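Local structure of succinate dehydrogenase subunit A (Mycolicibacterium smegmatis, 7D6V) at residues Leu81-Met86 and Ser415-Ser421; Leu469-Pro474 and Val522-Arg528. The protein carries the bound FAD of the succinate dehydrogenase complex Sdh1 and probably oxidises succinate, passing the electrons on to the iron-sulfur subunit. One frame throughout, in Å; residues are numbered along the deposited sequence.

Contact 1. Residues Leu81-Met86 and Ser415-Ser421; sequences LNNWRM and SGGMHGS
The N-terminal turn of helix 84-102, preceded by the extended residues Asn-82 and Asn-83 (phi/psi -62/155° and -71/109°), packs against the loop that follows the short strand 415-416. The two backbones come closest at Asn-82 and Gly-420, whose CA atoms are 3.9 Å apart; the CA atoms of Asn-83 and Gly-417 are 5.1 Å apart. Ser-415 and Gly-416 are extended, and the Ser-415 OG lies 4.3 Å from Met-86 CE. At Gly-417 the chain turns with phi/psi 128/-38°, a conformation that calls for glycine; a CB here would also press on Met-86 SD. Its carbonyl O accepts the one clear hydrogen bond of the contact, from the backbone N of Asn-83 (2.7 Å, 168° at the hydrogen). The Met-418 side chain is fully extended (ttt), and its CB meets Met-86 CE at 4.0 Å; Phe-435 of helix 427-448 touches both methionines. The CA-CB bond of His-419 points away from residues 81-86, and its side chain lies about 7 Å from the FAD. Gly-420 fits flat against the Leu-81/Asn-82 peptide, where a CB would clash with Leu-81 C and Asn-82 N. Beyond it, Leu-81 CD2 reaches Ser-421 OG at 3.2 Å. The Gly-417 carbonyl of a glycine-rich loop in the FAD-binding domain thus holds Asn-83, the N-cap residue of helix 84-102.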
ATOM      1  N   LEU A  81      -6.067 -33.037  10.032  1.00 19.95           N
ATOM      2  CA  LEU A  81      -7.407 -32.611  10.398  1.00 19.95           C
ATOM      3  C   LEU A  81      -8.095 -31.878   9.254  1.00 19.95           C
ATOM      4  O   LEU A  81      -9.284 -31.563   9.357  1.00 19.95           O
ATOM      5  CB  LEU A  81      -7.341 -31.709  11.637  1.00 19.95           C
ATOM      6  CG  LEU A  81      -8.634 -31.299  12.340  1.00 19.95           C
ATOM      7  CD1 LEU A  81      -9.295 -32.499  12.992  1.00 19.95           C
ATOM      8  CD2 LEU A  81      -8.375 -30.214  13.342  1.00 19.95           C
ATOM      9  N   ASN A  82      -7.372 -31.635   8.163  1.00 18.44           N
ATOM     10  CA  ASN A  82      -7.875 -30.863   7.036  1.00 18.44           C
ATOM     11  C   ASN A  82      -9.083 -31.537   6.402  1.00 18.44           C
ATOM     12  O   ASN A  82      -9.265 -32.753   6.489  1.00 18.44           O
ATOM     13  CB  ASN A  82      -6.784 -30.722   5.977  1.00 18.44           C
ATOM     14  CG  ASN A  82      -5.502 -30.152   6.527  1.00 18.44           C
ATOM     15  OD1 ASN A  82      -4.608 -30.892   6.924  1.00 18.44           O
ATOM     16  ND2 ASN A  82      -5.377 -28.838   6.496  1.00 18.44           N
ATOM     17  N   ASN A  83      -9.913 -30.729   5.748  1.00 17.59           N
ATOM     18  CA  ASN A  83     -10.847 -31.256   4.762  1.00 17.59           C
ATOM     19  C   ASN A  83     -10.042 -31.690   3.547  1.00 17.59           C
ATOM     20  O   ASN A  83      -9.511 -30.852   2.814  1.00 17.59           O
ATOM     21  CB  ASN A  83     -11.891 -30.208   4.389  1.00 17.59           C
ATOM     22  CG  ASN A  83     -13.133 -30.817   3.769  1.00 17.59           C
ATOM     23  OD1 ASN A  83     -13.056 -31.793   3.028  1.00 17.59           O
ATOM     24  ND2 ASN A  83     -14.286 -30.242   4.073  1.00 17.59           N
ATOM     25  N   TRP A  84      -9.932 -33.002   3.344  1.00 18.74           N
ATOM     26  CA  TRP A  84      -9.043 -33.523   2.314  1.00 18.74           C
ATOM     27  C   TRP A  84      -9.510 -33.144   0.916  1.00 18.74           C
ATOM     28  O   TRP A  84      -8.680 -32.921   0.029  1.00 18.74           O
ATOM     29  CB  TRP A  84      -8.934 -35.036   2.446  1.00 18.74           C
ATOM     30  CG  TRP A  84     -10.252 -35.719   2.399  1.00 18.74           C
ATOM     31  CD1 TRP A  84     -11.068 -35.997   3.452  1.00 18.74           C
ATOM     32  CD2 TRP A  84     -10.914 -36.224   1.234  1.00 18.74           C
ATOM     33  NE1 TRP A  84     -12.195 -36.648   3.018  1.00 18.74           N
ATOM     34  CE2 TRP A  84     -12.124 -36.797   1.659  1.00 18.74           C
ATOM     35  CE3 TRP A  84     -10.599 -36.244  -0.127  1.00 18.74           C
ATOM     36  CZ2 TRP A  84     -13.021 -37.383   0.774  1.00 18.74           C
ATOM     37  CZ3 TRP A  84     -11.489 -36.826  -1.003  1.00 18.74           C
ATOM     38  CH2 TRP A  84     -12.685 -37.387  -0.551  1.00 18.74           C
ATOM     39  N   ARG A  85     -10.824 -33.076   0.698  1.00 17.72           N
ATOM     40  CA  ARG A  85     -11.332 -32.652  -0.600  1.00 17.72           C
ATOM     41  C   ARG A  85     -10.937 -31.214  -0.899  1.00 17.72           C
ATOM     42  O   ARG A  85     -10.498 -30.902  -2.012  1.00 17.72           O
ATOM     43  CB  ARG A  85     -12.848 -32.821  -0.642  1.00 17.72           C
ATOM     44  CG  ARG A  85     -13.477 -32.530  -1.989  1.00 17.72           C
ATOM     45  CD  ARG A  85     -12.833 -33.312  -3.114  1.00 17.72           C
ATOM     46  NE  ARG A  85     -13.565 -33.118  -4.360  1.00 17.72           N
ATOM     47  CZ  ARG A  85     -13.041 -33.260  -5.571  1.00 17.72           C
ATOM     48  NH1 ARG A  85     -13.789 -33.058  -6.643  1.00 17.72           N
ATOM     49  NH2 ARG A  85     -11.770 -33.598  -5.712  1.00 17.72           N
ATOM     50  N   MET A  86     -11.057 -30.329   0.091  1.00 16.74           N
ATOM     51  CA  MET A  86     -10.673 -28.937  -0.111  1.00 16.74           C
ATOM     52  C   MET A  86      -9.177 -28.807  -0.355  1.00 16.74           C
ATOM     53  O   MET A  86      -8.750 -28.034  -1.217  1.00 16.74           O
ATOM     54  CB  MET A  86     -11.097 -28.095   1.089  1.00 16.74           C
ATOM     55  CG  MET A  86     -12.550 -27.674   1.059  1.00 16.74           C
ATOM     56  SD  MET A  86     -13.062 -26.826   2.559  1.00 16.74           S
ATOM     57  CE  MET A  86     -12.523 -25.160   2.196  1.00 16.74           C
ATOM     58  N   SER A 415     -14.218 -18.889   6.033  1.00 16.62           N
ATOM     59  CA  SER A 415     -14.509 -20.285   5.769  1.00 16.62           C
ATOM     60  C   SER A 415     -13.672 -21.187   6.673  1.00 16.62           C
ATOM     61  O   SER A 415     -12.624 -20.795   7.190  1.00 16.62           O
ATOM     62  CB  SER A 415     -14.241 -20.614   4.303  1.00 16.62           C
ATOM     63  OG  SER A 415     -14.705 -21.907   3.976  1.00 16.62           O
ATOM     64  N   GLY A 416     -14.151 -22.409   6.860  1.00 17.07           N
ATOM     65  CA  GLY A 416     -13.455 -23.378   7.679  1.00 17.07           C
ATOM     66  C   GLY A 416     -13.345 -24.716   6.980  1.00 17.07           C
ATOM     67  O   GLY A 416     -14.218 -25.115   6.210  1.00 17.07           O
ATOM     68  N   GLY A 417     -12.242 -25.407   7.255  1.00 18.01           N
ATOM     69  CA  GLY A 417     -12.071 -26.759   6.760  1.00 18.01           C
ATOM     70  C   GLY A 417     -10.778 -27.037   6.024  1.00 18.01           C
ATOM     71  O   GLY A 417     -10.207 -28.120   6.173  1.00 18.01           O
ATOM     72  N   MET A 418     -10.299 -26.077   5.231  1.00 18.75           N
ATOM     73  CA  MET A 418      -9.076 -26.301   4.467  1.00 18.75           C
ATOM     74  C   MET A 418      -7.879 -26.558   5.371  1.00 18.75           C
ATOM     75  O   MET A 418      -7.241 -27.612   5.289  1.00 18.75           O
ATOM     76  CB  MET A 418      -8.787 -25.115   3.556  1.00 18.75           C
ATOM     77  CG  MET A 418      -7.561 -25.386   2.737  1.00 18.75           C
ATOM     78  SD  MET A 418      -7.077 -24.161   1.535  1.00 18.75           S
ATOM     79  CE  MET A 418      -5.569 -24.952   1.011  1.00 18.75           C
ATOM     80  N   HIS A 419      -7.544 -25.597   6.221  1.00 18.67           N
ATOM     81  CA  HIS A 419      -6.455 -25.755   7.173  1.00 18.67           C
ATOM     82  C   HIS A 419      -7.031 -26.351   8.449  1.00 18.67           C
ATOM     83  O   HIS A 419      -7.849 -25.714   9.122  1.00 18.67           O
ATOM     84  CB  HIS A 419      -5.787 -24.410   7.444  1.00 18.67           C
ATOM     85  CG  HIS A 419      -5.725 -23.515   6.246  1.00 18.67           C
ATOM     86  ND1 HIS A 419      -6.672 -22.548   5.991  1.00 18.67           N
ATOM     87  CD2 HIS A 419      -4.823 -23.431   5.239  1.00 18.67           C
ATOM     88  CE1 HIS A 419      -6.362 -21.912   4.876  1.00 18.67           C
ATOM     89  NE2 HIS A 419      -5.244 -22.427   4.402  1.00 18.67           N
ATOM     90  N   GLY A 420      -6.630 -27.574   8.770  1.00 19.22           N
ATOM     91  CA  GLY A 420      -7.224 -28.255   9.901  1.00 19.22           C
ATOM     92  C   GLY A 420      -6.817 -27.667  11.232  1.00 19.22           C
ATOM     93  O   GLY A 420      -7.632 -27.060  11.933  1.00 19.22           O
ATOM     94  N   SER A 421      -5.547 -27.828  11.583  1.00 19.89           N
ATOM     95  CA  SER A 421      -5.015 -27.320  12.833  1.00 19.89           C
ATOM     96  C   SER A 421      -3.993 -26.218  12.646  1.00 19.89           C
ATOM     97  O   SER A 421      -3.626 -25.567  13.628  1.00 19.89           O
ATOM     98  CB  SER A 421      -4.369 -28.454  13.637  1.00 19.89           C
ATOM     99  OG  SER A 421      -5.351 -29.369  14.065  1.00 19.89           O
TER

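Contact 2. Residues Leu469-Pro474 and Val522-Arg528; sequences LAPFEP and VTVEGGR
Residues 470-472 form a single 3-10 turn at the end of helix 458-469, with Phe-472 N hydrogen-bonded to Leu-469 O (3.3 Å) and Glu-473 N to Ala-470 O (3.2 Å). Against it runs segment 522-528, extended through Val-522 to Glu-525 without regular structure and still extended at Gly-526, whose positive phi (119/-158°) calls for glycine. The CA atoms of Pro-471 and Thr-523 are 5.0 Å apart, those of Phe-472 and Val-524 5.3 Å. Val-524 N donates to Pro-471 O at 2.8 Å, and Thr-523 OG1 donates to Pro-474 O at 3.0 Å. Pro-471 CB packs on Val-524 CG2 (3.8 Å). The Phe-472 side chain (chi1 m) swings back to place CE2 3.6 Å from Val-524 CG1 and CZ 3.2 Å from Gly-527 O, while CE1 lies 3.8 Å from Arg-528 CG. Leu-469 CD2 sits over one face of the Arg-528 guanidinium, 3.9 Å from NH2; NH1 of that arginine donates a hydrogen bond to Gly-195 O. Trp-534 of helix 532-556 meets the Phe-472 ring. The arrangement is loop-to-loop packing between the end of helix 458-469 and the connection from helix 502-518 to helix 532-556.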
ATOM      1  N   LEU A 469     -30.890   0.167  15.971  1.00 19.43           N
ATOM      2  CA  LEU A 469     -31.150   1.458  16.592  1.00 19.43           C
ATOM      3  C   LEU A 469     -31.207   1.397  18.113  1.00 19.43           C
ATOM      4  O   LEU A 469     -31.257   2.451  18.754  1.00 19.43           O
ATOM      5  CB  LEU A 469     -32.461   2.044  16.063  1.00 19.43           C
ATOM      6  CG  LEU A 469     -32.425   2.676  14.673  1.00 19.43           C
ATOM      7  CD1 LEU A 469     -33.702   3.445  14.413  1.00 19.43           C
ATOM      8  CD2 LEU A 469     -31.219   3.580  14.523  1.00 19.43           C
ATOM      9  N   ALA A 470     -31.206   0.200  18.697  1.00 20.88           N
ATOM     10  CA  ALA A 470     -31.295   0.076  20.150  1.00 20.88           C
ATOM     11  C   ALA A 470     -30.202   0.812  20.926  1.00 20.88           C
ATOM     12  O   ALA A 470     -30.526   1.400  21.972  1.00 20.88           O
ATOM     13  CB  ALA A 470     -31.320  -1.409  20.534  1.00 20.88           C
ATOM     14  N   PRO A 471     -28.925   0.813  20.519  1.00 20.45           N
ATOM     15  CA  PRO A 471     -27.902   1.488  21.335  1.00 20.45           C
ATOM     16  C   PRO A 471     -28.057   2.998  21.458  1.00 20.45           C
ATOM     17  O   PRO A 471     -27.225   3.624  22.121  1.00 20.45           O
ATOM     18  CB  PRO A 471     -26.588   1.142  20.611  1.00 20.45           C
ATOM     19  CG  PRO A 471     -26.986   0.612  19.289  1.00 20.45           C
ATOM     20  CD  PRO A 471     -28.300  -0.038  19.495  1.00 20.45           C
ATOM     21  N   PHE A 472     -29.074   3.618  20.861  1.00 20.79           N
ATOM     22  CA  PHE A 472     -29.255   5.059  20.973  1.00 20.79           C
ATOM     23  C   PHE A 472     -30.218   5.467  22.080  1.00 20.79           C
ATOM     24  O   PHE A 472     -30.341   6.664  22.356  1.00 20.79           O
ATOM     25  CB  PHE A 472     -29.737   5.646  19.641  1.00 20.79           C
ATOM     26  CG  PHE A 472     -28.639   5.862  18.641  1.00 20.79           C
ATOM     27  CD1 PHE A 472     -28.639   5.187  17.434  1.00 20.79           C
ATOM     28  CD2 PHE A 472     -27.610   6.744  18.906  1.00 20.79           C
ATOM     29  CE1 PHE A 472     -27.632   5.388  16.514  1.00 20.79           C
ATOM     30  CE2 PHE A 472     -26.602   6.946  17.990  1.00 20.79           C
ATOM     31  CZ  PHE A 472     -26.613   6.267  16.793  1.00 20.79           C
ATOM     32  N   GLU A 473     -30.897   4.522  22.714  1.00 25.61           N
ATOM     33  CA  GLU A 473     -31.787   4.862  23.812  1.00 25.61           C
ATOM     34  C   GLU A 473     -30.995   5.037  25.110  1.00 25.61           C
ATOM     35  O   GLU A 473     -29.905   4.480  25.257  1.00 25.61           O
ATOM     36  CB  GLU A 473     -32.852   3.786  23.984  1.00 25.61           C
ATOM     37  CG  GLU A 473     -33.353   3.210  22.675  1.00 25.61           C
ATOM     38  CD  GLU A 473     -34.255   4.170  21.923  1.00 25.61           C
ATOM     39  OE1 GLU A 473     -35.158   4.761  22.553  1.00 25.61           O
ATOM     40  OE2 GLU A 473     -34.060   4.340  20.700  1.00 25.61           O
ATOM     41  N   PRO A 474     -31.524   5.820  26.061  1.00 27.00           N
ATOM     42  CA  PRO A 474     -30.728   6.168  27.255  1.00 27.00           C
ATOM     43  C   PRO A 474     -30.123   4.988  28.001  1.00 27.00           C
ATOM     44  O   PRO A 474     -28.945   5.052  28.378  1.00 27.00           O
ATOM     45  CB  PRO A 474     -31.744   6.922  28.116  1.00 27.00           C
ATOM     46  CG  PRO A 474     -32.623   7.587  27.131  1.00 27.00           C
ATOM     47  CD  PRO A 474     -32.743   6.642  25.962  1.00 27.00           C
ATOM     48  N   VAL A 522     -25.512  -0.936  26.628  1.00 21.98           N
ATOM     49  CA  VAL A 522     -24.566  -0.107  25.891  1.00 21.98           C
ATOM     50  C   VAL A 522     -25.292   1.102  25.315  1.00 21.98           C
ATOM     51  O   VAL A 522     -26.301   0.973  24.615  1.00 21.98           O
ATOM     52  CB  VAL A 522     -23.847  -0.923  24.806  1.00 21.98           C
ATOM     53  CG1 VAL A 522     -24.825  -1.486  23.786  1.00 21.98           C
ATOM     54  CG2 VAL A 522     -22.802  -0.071  24.117  1.00 21.98           C
ATOM     55  N   THR A 523     -24.792   2.292  25.633  1.00 22.58           N
ATOM     56  CA  THR A 523     -25.377   3.543  25.179  1.00 22.58           C
ATOM     57  C   THR A 523     -24.389   4.252  24.266  1.00 22.58           C
ATOM     58  O   THR A 523     -23.198   4.335  24.581  1.00 22.58           O
ATOM     59  CB  THR A 523     -25.748   4.442  26.360  1.00 22.58           C
ATOM     60  OG1 THR A 523     -26.538   3.704  27.298  1.00 22.58           O
ATOM     61  CG2 THR A 523     -26.539   5.644  25.882  1.00 22.58           C
ATOM     62  N   VAL A 524     -24.882   4.760  23.144  1.00 20.89           N
ATOM     63  CA  VAL A 524     -24.066   5.452  22.156  1.00 20.89           C
ATOM     64  C   VAL A 524     -24.472   6.917  22.150  1.00 20.89           C
ATOM     65  O   VAL A 524     -25.665   7.239  22.083  1.00 20.89           O
ATOM     66  CB  VAL A 524     -24.219   4.825  20.761  1.00 20.89           C
ATOM     67  CG1 VAL A 524     -23.640   5.729  19.700  1.00 20.89           C
ATOM     68  CG2 VAL A 524     -23.548   3.468  20.721  1.00 20.89           C
ATOM     69  N   GLU A 525     -23.484   7.803  22.230  1.00 23.12           N
ATOM     70  CA  GLU A 525     -23.710   9.240  22.230  1.00 23.12           C
ATOM     71  C   GLU A 525     -23.465   9.794  20.833  1.00 23.12           C
ATOM     72  O   GLU A 525     -22.464   9.460  20.195  1.00 23.12           O
ATOM     73  CB  GLU A 525     -22.797   9.936  23.240  1.00 23.12           C
ATOM     74  CG  GLU A 525     -22.451   9.098  24.460  1.00 23.12           C
ATOM     75  CD  GLU A 525     -23.657   8.799  25.329  1.00 23.12           C
ATOM     76  OE1 GLU A 525     -24.592   9.629  25.357  1.00 23.12           O
ATOM     77  OE2 GLU A 525     -23.671   7.737  25.986  1.00 23.12           O
ATOM     78  N   GLY A 526     -24.381  10.633  20.362  1.00 20.92           N
ATOM     79  CA  GLY A 526     -24.231  11.250  19.060  1.00 20.92           C
ATOM     80  C   GLY A 526     -25.345  10.895  18.097  1.00 20.92           C
ATOM     81  O   GLY A 526     -26.437  10.505  18.517  1.00 20.92           O
ATOM     82  N   GLY A 527     -25.081  11.028  16.801  1.00 18.90           N
ATOM     83  CA  GLY A 527     -26.080  10.714  15.800  1.00 18.90           C
ATOM     84  C   GLY A 527     -25.708   9.519  14.951  1.00 18.90           C
ATOM     85  O   GLY A 527     -24.976   8.634  15.398  1.00 18.90           O
ATOM     86  N   ARG A 528     -26.204   9.483  13.718  1.00 17.60           N
ATOM     87  CA  ARG A 528     -25.973   8.361  12.821  1.00 17.60           C
ATOM     88  C   ARG A 528     -24.990   8.680  11.706  1.00 17.60           C
ATOM     89  O   ARG A 528     -24.722   7.811  10.873  1.00 17.60           O
ATOM     90  CB  ARG A 528     -27.301   7.884  12.224  1.00 17.60           C
ATOM     91  CG  ARG A 528     -28.049   6.910  13.106  1.00 17.60           C
ATOM     92  CD  ARG A 528     -29.527   6.893  12.790  1.00 17.60           C
ATOM     93  NE  ARG A 528     -29.804   6.259  11.506  1.00 17.60           N
ATOM     94  CZ  ARG A 528     -31.022   5.972  11.064  1.00 17.60           C
ATOM     95  NH1 ARG A 528     -31.184   5.401   9.882  1.00 17.60           N
ATOM     96  NH2 ARG A 528     -32.079   6.256  11.809  1.00 17.60           N
TER

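Contact 1 closes before contact 2 opens along the chain, and the two lie on opposite sides of its centre, with their own centres 41 Å apart and nearest atoms about 27 Å apart. They share no helix, strand or sheet. Contact 1 spans 328 residues, bringing the start of helix 84-102 to the loop between strand 415-416 and helix 427-448, deep in the FAD-binding part. Contact 2 bridges only 47 residues, mostly helical, and is partly exposed; it joins the end of helix 458-469 to the connection between helices 502-518 and 532-556. Contact 1 thus packs the start of a helix against a loop near the FAD, while contact 2 ties together neighbouring helical elements at the periphery.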